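Local atomic coordinates of nucleoporin NUP170 (Chaetomium thermophilum, PDB entry 5HAX), a protein that probably serves as a scaffold component of the inner ring of the nuclear pore complex, built from a beta-propeller followed by a helical domain. Residues L463-D468 with L598-W603; R489-F494 with I526-A531. One frame throughout, in Å; residues are numbered along the deposited sequence.

Contact 1 of 2, residues L463-D468 with L598-W603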
loop_
_atom_site.group_PDB
_atom_site.type_symbol
_atom_site.label_atom_id
_atom_site.label_comp_id
_atom_site.label_asym_id
_atom_site.label_seq_id
_atom_site.Cartn_x
_atom_site.Cartn_y
_atom_site.Cartn_z
ATOM N N LEU A 463 5.338 7.522 -8.255
ATOM C CA LEU A 463 5.026 8.424 -9.357
ATOM C C LEU A 463 4.276 7.699 -10.464
ATOM O O LEU A 463 3.373 8.266 -11.088
ATOM C CB LEU A 463 6.317 9.042 -9.895
ATOM C CG LEU A 463 7.095 9.872 -8.871
ATOM C CD1 LEU A 463 8.515 10.120 -9.346
ATOM C CD2 LEU A 463 6.381 11.186 -8.605
ATOM N N ALA A 464 4.620 6.433 -10.698
ATOM C CA ALA A 464 4.049 5.690 -11.814
ATOM C C ALA A 464 2.573 5.373 -11.604
ATOM O O ALA A 464 1.831 5.235 -12.584
ATOM C CB ALA A 464 4.835 4.398 -12.025
ATOM N N VAL A 465 2.128 5.260 -10.353
ATOM C CA VAL A 465 0.778 4.803 -10.033
ATOM C C VAL A 465 -0.109 5.936 -9.531
ATOM O O VAL A 465 -1.183 5.677 -8.973
ATOM C CB VAL A 465 0.814 3.651 -9.013
ATOM C CG1 VAL A 465 1.482 2.429 -9.620
ATOM C CG2 VAL A 465 1.528 4.076 -7.737
ATOM N N GLN A 466 0.306 7.192 -9.724
ATOM C CA GLN A 466 -0.474 8.326 -9.234
ATOM C C GLN A 466 -1.913 8.304 -9.735
ATOM O O GLN A 466 -2.815 8.795 -9.048
ATOM C CB GLN A 466 0.187 9.642 -9.655
ATOM C CG GLN A 466 1.470 9.976 -8.914
ATOM C CD GLN A 466 2.074 11.288 -9.379
ATOM O OE1 GLN A 466 1.780 12.349 -8.828
ATOM N NE2 GLN A 466 2.917 11.222 -10.405
ATOM N N PHE A 467 -2.147 7.741 -10.923
ATOM C CA PHE A 467 -3.455 7.793 -11.571
ATOM C C PHE A 467 -4.081 6.416 -11.759
ATOM O O PHE A 467 -5.133 6.312 -12.403
ATOM C CB PHE A 467 -3.330 8.504 -12.922
ATOM C CG PHE A 467 -2.367 9.656 -12.904
ATOM C CD1 PHE A 467 -2.680 10.825 -12.236
ATOM C CD2 PHE A 467 -1.142 9.561 -13.542
ATOM C CE1 PHE A 467 -1.794 11.883 -12.208
ATOM C CE2 PHE A 467 -0.251 10.618 -13.520
ATOM C CZ PHE A 467 -0.577 11.779 -12.851
ATOM N N ASP A 468 -3.473 5.361 -11.214
ATOM C CA ASP A 468 -4.003 4.005 -11.315
ATOM C C ASP A 468 -4.639 3.499 -10.032
ATOM O O ASP A 468 -5.511 2.631 -10.095
ATOM C CB ASP A 468 -2.892 3.029 -11.723
ATOM C CG ASP A 468 -2.798 2.841 -13.223
ATOM O OD1 ASP A 468 -3.851 2.685 -13.879
ATOM O OD2 ASP A 468 -1.667 2.850 -13.747
ATOM N N LEU A 598 -0.915 6.433 -17.786
ATOM C CA LEU A 598 -2.363 6.270 -17.884
ATOM C C LEU A 598 -2.750 4.889 -18.408
ATOM O O LEU A 598 -3.853 4.410 -18.116
ATOM C CB LEU A 598 -2.964 7.353 -18.781
ATOM C CG LEU A 598 -2.964 8.794 -18.268
ATOM C CD1 LEU A 598 -3.579 9.703 -19.323
ATOM C CD2 LEU A 598 -3.704 8.934 -16.943
ATOM N N VAL A 599 -1.873 4.234 -19.175
ATOM C CA VAL A 599 -2.190 2.963 -19.814
ATOM C C VAL A 599 -1.269 1.833 -19.360
ATOM O O VAL A 599 -1.269 0.761 -19.970
ATOM C CB VAL A 599 -2.161 3.090 -21.351
ATOM C CG1 VAL A 599 -3.139 4.157 -21.818
ATOM C CG2 VAL A 599 -0.750 3.383 -21.850
ATOM N N ARG A 600 -0.488 2.040 -18.296
ATOM C CA ARG A 600 0.492 1.030 -17.903
ATOM C C ARG A 600 -0.170 -0.290 -17.517
ATOM O O ARG A 600 0.408 -1.359 -17.741
ATOM C CB ARG A 600 1.353 1.551 -16.750
ATOM C CG ARG A 600 0.647 1.586 -15.409
ATOM C CD ARG A 600 1.361 2.503 -14.425
ATOM N NE ARG A 600 2.765 2.140 -14.237
ATOM C CZ ARG A 600 3.215 1.299 -13.307
ATOM N NH1 ARG A 600 4.514 1.042 -13.221
ATOM N NH2 ARG A 600 2.377 0.714 -12.460
ATOM N N THR A 601 -1.378 -0.242 -16.948
ATOM C CA THR A 601 -2.086 -1.470 -16.599
ATOM C C THR A 601 -2.629 -2.206 -17.819
ATOM O O THR A 601 -3.022 -3.370 -17.690
ATOM C CB THR A 601 -3.250 -1.170 -15.649
ATOM O OG1 THR A 601 -4.203 -0.322 -16.305
ATOM C CG2 THR A 601 -2.757 -0.491 -14.377
ATOM N N LEU A 602 -2.653 -1.563 -18.987
ATOM C CA LEU A 602 -3.241 -2.114 -20.204
ATOM C C LEU A 602 -2.200 -2.649 -21.177
ATOM O O LEU A 602 -2.324 -3.778 -21.659
ATOM C CB LEU A 602 -4.068 -1.033 -20.912
ATOM C CG LEU A 602 -5.590 -1.124 -20.847
ATOM C CD1 LEU A 602 -6.064 -1.291 -19.417
ATOM C CD2 LEU A 602 -6.198 0.122 -21.474
ATOM N N TRP A 603 -1.168 -1.848 -21.448
ATOM C CA TRP A 603 -0.270 -2.029 -22.583
ATOM C C TRP A 603 0.107 -3.485 -22.845
ATOM O O TRP A 603 -0.222 -4.043 -23.898
ATOM C CB TRP A 603 0.982 -1.181 -22.341
ATOM C CG TRP A 603 1.797 -0.921 -23.562
ATOM C CD1 TRP A 603 2.999 -1.479 -23.876
ATOM C CD2 TRP A 603 1.475 -0.026 -24.633
ATOM N NE1 TRP A 603 3.449 -0.987 -25.076
ATOM C CE2 TRP A 603 2.531 -0.094 -25.562
ATOM C CE3 TRP A 603 0.399 0.826 -24.894
ATOM C CZ2 TRP A 603 2.541 0.657 -26.735
ATOM C CZ3 TRP A 603 0.410 1.571 -26.062
ATOM C CH2 TRP A 603 1.475 1.480 -26.967
HETATM O O HOH W 1 -3.244 2.228 -16.560
HETATM O O HOH W 2 -0.219 0.354 -12.037
#
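The guanidinium of Arg600 lies with one face against the methyl of Ala464, whose CB sits 3.4 Å above the plane and toward the rim; water 2 meets the group at its edge, in plane, 2.7 Å from Arg600 NH2. The Phe467 ring has Gln466 CB over the centre of one face, and Tyr594 of helix 586-599 packs against it edge-to-face. These groups join the loop between helix 456-459 and strand 473-478, in the propeller part of the chain, to the end of helix 586-599 in the helical part. Arg600 starts from the crowded position between its backbone N and carbonyl carbon (chi1 74°) and bends at chi3, so its aliphatic stem crosses the Asp468 carboxylate obliquely. Asp468 and Arg600 therefore form no direct salt bridge: OD2 of Asp468 stands 4.5 Å from NE of Arg600, and the two planes are turned 48° apart. Water 2, with a weak bond to Asp468 OD2, mediates instead, while Arg600 NH2 also donates to Ala452 O. OD2 of Asp468 rests on the aliphatic stem of Arg600, 3.1 Å from CG; the charges are likely to attract at their longer range. Leu598 CD2 reaches Phe467 at its CB, 4.1 Å away. Water 1 bridges the two segments, donating to Asp468 OD1 at 2.8 Å and, weakly, to Leu598 O, and accepting from Thr601 N at 3.1 Å.

Contact 2 of 2, residues R489-F494 with I526-A531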
loop_
_atom_site.group_PDB
_atom_site.type_symbol
_atom_site.label_atom_id
_atom_site.label_comp_id
_atom_site.label_asym_id
_atom_site.label_seq_id
_atom_site.Cartn_x
_atom_site.Cartn_y
_atom_site.Cartn_z
ATOM N N ARG A 489 0.268 12.811 -3.146
ATOM C CA ARG A 489 1.073 12.573 -4.333
ATOM C C ARG A 489 1.733 13.868 -4.795
ATOM O O ARG A 489 1.425 14.962 -4.319
ATOM C CB ARG A 489 0.208 12.006 -5.459
ATOM C CG ARG A 489 -0.607 10.772 -5.088
ATOM C CD ARG A 489 -1.751 10.559 -6.076
ATOM N NE ARG A 489 -2.728 11.645 -6.013
ATOM C CZ ARG A 489 -3.710 11.826 -6.889
ATOM N NH1 ARG A 489 -4.547 12.843 -6.742
ATOM N NH2 ARG A 489 -3.860 10.999 -7.916
ATOM N N LEU A 490 2.651 13.731 -5.754
ATOM C CA LEU A 490 3.274 14.900 -6.361
ATOM C C LEU A 490 2.226 15.848 -6.937
ATOM O O LEU A 490 2.289 17.063 -6.723
ATOM C CB LEU A 490 4.258 14.457 -7.445
ATOM C CG LEU A 490 4.809 15.558 -8.355
ATOM C CD1 LEU A 490 5.516 16.634 -7.543
ATOM C CD2 LEU A 490 5.745 14.964 -9.399
ATOM N N VAL A 491 1.249 15.308 -7.674
ATOM C CA VAL A 491 0.228 16.158 -8.286
ATOM C C VAL A 491 -0.593 16.875 -7.223
ATOM O O VAL A 491 -1.039 18.008 -7.435
ATOM C CB VAL A 491 -0.678 15.336 -9.227
ATOM C CG1 VAL A 491 0.103 14.871 -10.446
ATOM C CG2 VAL A 491 -1.310 14.156 -8.490
ATOM N N ASP A 492 -0.812 16.234 -6.071
ATOM C CA ASP A 492 -1.501 16.907 -4.974
ATOM C C ASP A 492 -0.667 18.061 -4.433
ATOM O O ASP A 492 -1.193 19.152 -4.181
ATOM C CB ASP A 492 -1.816 15.912 -3.857
ATOM C CG ASP A 492 -2.652 14.742 -4.333
ATOM O OD1 ASP A 492 -3.678 14.973 -5.008
ATOM O OD2 ASP A 492 -2.275 13.590 -4.033
ATOM N N ILE A 493 0.635 17.835 -4.242
ATOM C CA ILE A 493 1.521 18.893 -3.763
ATOM C C ILE A 493 1.635 19.998 -4.804
ATOM O O ILE A 493 1.553 21.191 -4.486
ATOM C CB ILE A 493 2.904 18.309 -3.417
ATOM C CG1 ILE A 493 2.787 17.301 -2.269
ATOM C CG2 ILE A 493 3.890 19.424 -3.064
ATOM C CD1 ILE A 493 4.033 16.462 -2.068
ATOM N N PHE A 494 1.839 19.616 -6.065
ATOM C CA PHE A 494 1.998 20.605 -7.125
ATOM C C PHE A 494 0.752 21.473 -7.258
ATOM O O PHE A 494 0.852 22.701 -7.371
ATOM C CB PHE A 494 2.312 19.902 -8.444
ATOM C CG PHE A 494 2.780 20.828 -9.526
ATOM C CD1 PHE A 494 1.925 21.216 -10.544
ATOM C CD2 PHE A 494 4.075 21.314 -9.523
ATOM C CE1 PHE A 494 2.356 22.069 -11.540
ATOM C CE2 PHE A 494 4.512 22.167 -10.517
ATOM C CZ PHE A 494 3.651 22.546 -11.526
ATOM N N ILE A 526 7.111 18.874 -15.057
ATOM C CA ILE A 526 6.249 19.280 -16.162
ATOM C C ILE A 526 5.134 18.263 -16.366
ATOM O O ILE A 526 4.021 18.624 -16.770
ATOM C CB ILE A 526 7.089 19.473 -17.441
ATOM C CG1 ILE A 526 8.111 20.602 -17.245
ATOM C CG2 ILE A 526 6.197 19.765 -18.649
ATOM C CD1 ILE A 526 7.504 21.977 -17.006
ATOM N N ALA A 527 5.404 16.985 -16.094
ATOM C CA ALA A 527 4.356 15.974 -16.175
ATOM C C ALA A 527 3.287 16.209 -15.115
ATOM O O ALA A 527 2.096 15.987 -15.366
ATOM C CB ALA A 527 4.961 14.578 -16.029
ATOM N N ALA A 528 3.692 16.657 -13.925
ATOM C CA ALA A 528 2.718 17.001 -12.894
ATOM C C ALA A 528 1.871 18.193 -13.318
ATOM O O ALA A 528 0.654 18.203 -13.105
ATOM C CB ALA A 528 3.432 17.292 -11.574
ATOM N N ALA A 529 2.498 19.208 -13.918
ATOM C CA ALA A 529 1.746 20.356 -14.413
ATOM C C ALA A 529 0.733 19.924 -15.465
ATOM O O ALA A 529 -0.432 20.338 -15.431
ATOM C CB ALA A 529 2.705 21.403 -14.982
ATOM N N LEU A 530 1.162 19.081 -16.405
ATOM C CA LEU A 530 0.243 18.557 -17.409
ATOM C C LEU A 530 -0.926 17.835 -16.751
ATOM O O LEU A 530 -2.088 18.040 -17.123
ATOM C CB LEU A 530 0.992 17.620 -18.357
ATOM C CG LEU A 530 0.144 16.882 -19.396
ATOM C CD1 LEU A 530 -0.575 17.872 -20.301
ATOM C CD2 LEU A 530 1.013 15.935 -20.207
ATOM N N ALA A 531 -0.635 16.994 -15.755
ATOM C CA ALA A 531 -1.691 16.254 -15.071
ATOM C C ALA A 531 -2.667 17.198 -14.380
ATOM O O ALA A 531 -3.887 17.067 -14.532
ATOM C CB ALA A 531 -1.077 15.282 -14.064
#
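Apolar contacts carry all of the meeting between helices 490-501 and 522-533, whose short segments cross at -77° with their axes 9.2 Å apart. Three alanines, Ala528, Ala529 and Ala531, give the second helix a small-residue surface, and the backbones come close, with Val491 CA and Ala528 CA 5.3 Å apart. Ala528 is the centre of the contact: its methyl points toward the first helix, touching Leu490 CG at 3.9 Å and lying over one face of the Phe494 ring. Val491 turns CG1 anti to its carbonyl carbon, and that branch reaches Ala531 CB at 3.8 Å.

The aromatic contact comes from Phe494. Its CG is anti to the backbone N (chi1 -168°), which swings the ring out across the second helix until CE1 stands 3.4 Å from Ala529 CA and also meets the Ala529 methyl. Phe516 of helix 506-520 packs edge-to-face with the same ring. An alanine here removes the ring that covers Ala528 and Ala529 and meets Phe516 edge-to-face, and would probably leave the two helices less firmly held.

The polar side-chain bonds shape the start of the first helix, where Gln466 of the propeller loop takes Arg489 NH2 and Val491 N. Arg489, at the N-cap position, grips the Asp492 carboxylate side-on: NE gives to OD2 at 2.8 Å, almost straight at 170°, and NH1 gives to the syn lone pair of OD1. Asp492 OD2 also takes the backbone N of Arg489, on its anti lone pair, so two donors hold that oxygen. Val491 CG2 sits over the guanidinium centre.

The whole is a buried, steeply crossed helix pair, close-packed through alanines, at the start of the helical domain that follows the propeller.

Contact 2 is wholly buried and apolar between its segments, whereas contact 1 is only partly buried and depends on water and on a carboxylate and a guanidinium whose charged atoms do not meet. Both lie on the same side of the chain's centre, about 14 Å apart between centres, and both border helix 586-599: contact 1 includes its end, while Leu530 and Ala531 of contact 2 pack on its Tyr594. Gln466 joins them, its backbone O probably accepting from Arg489 NH2 at 2.7 Å and its OE1 from Val491 N; Phe467 CZ also packs on Ala531 CB. The propeller loop of 463-468 thus meets the first helix after the propeller and two later ones, 522-533 and 586-599.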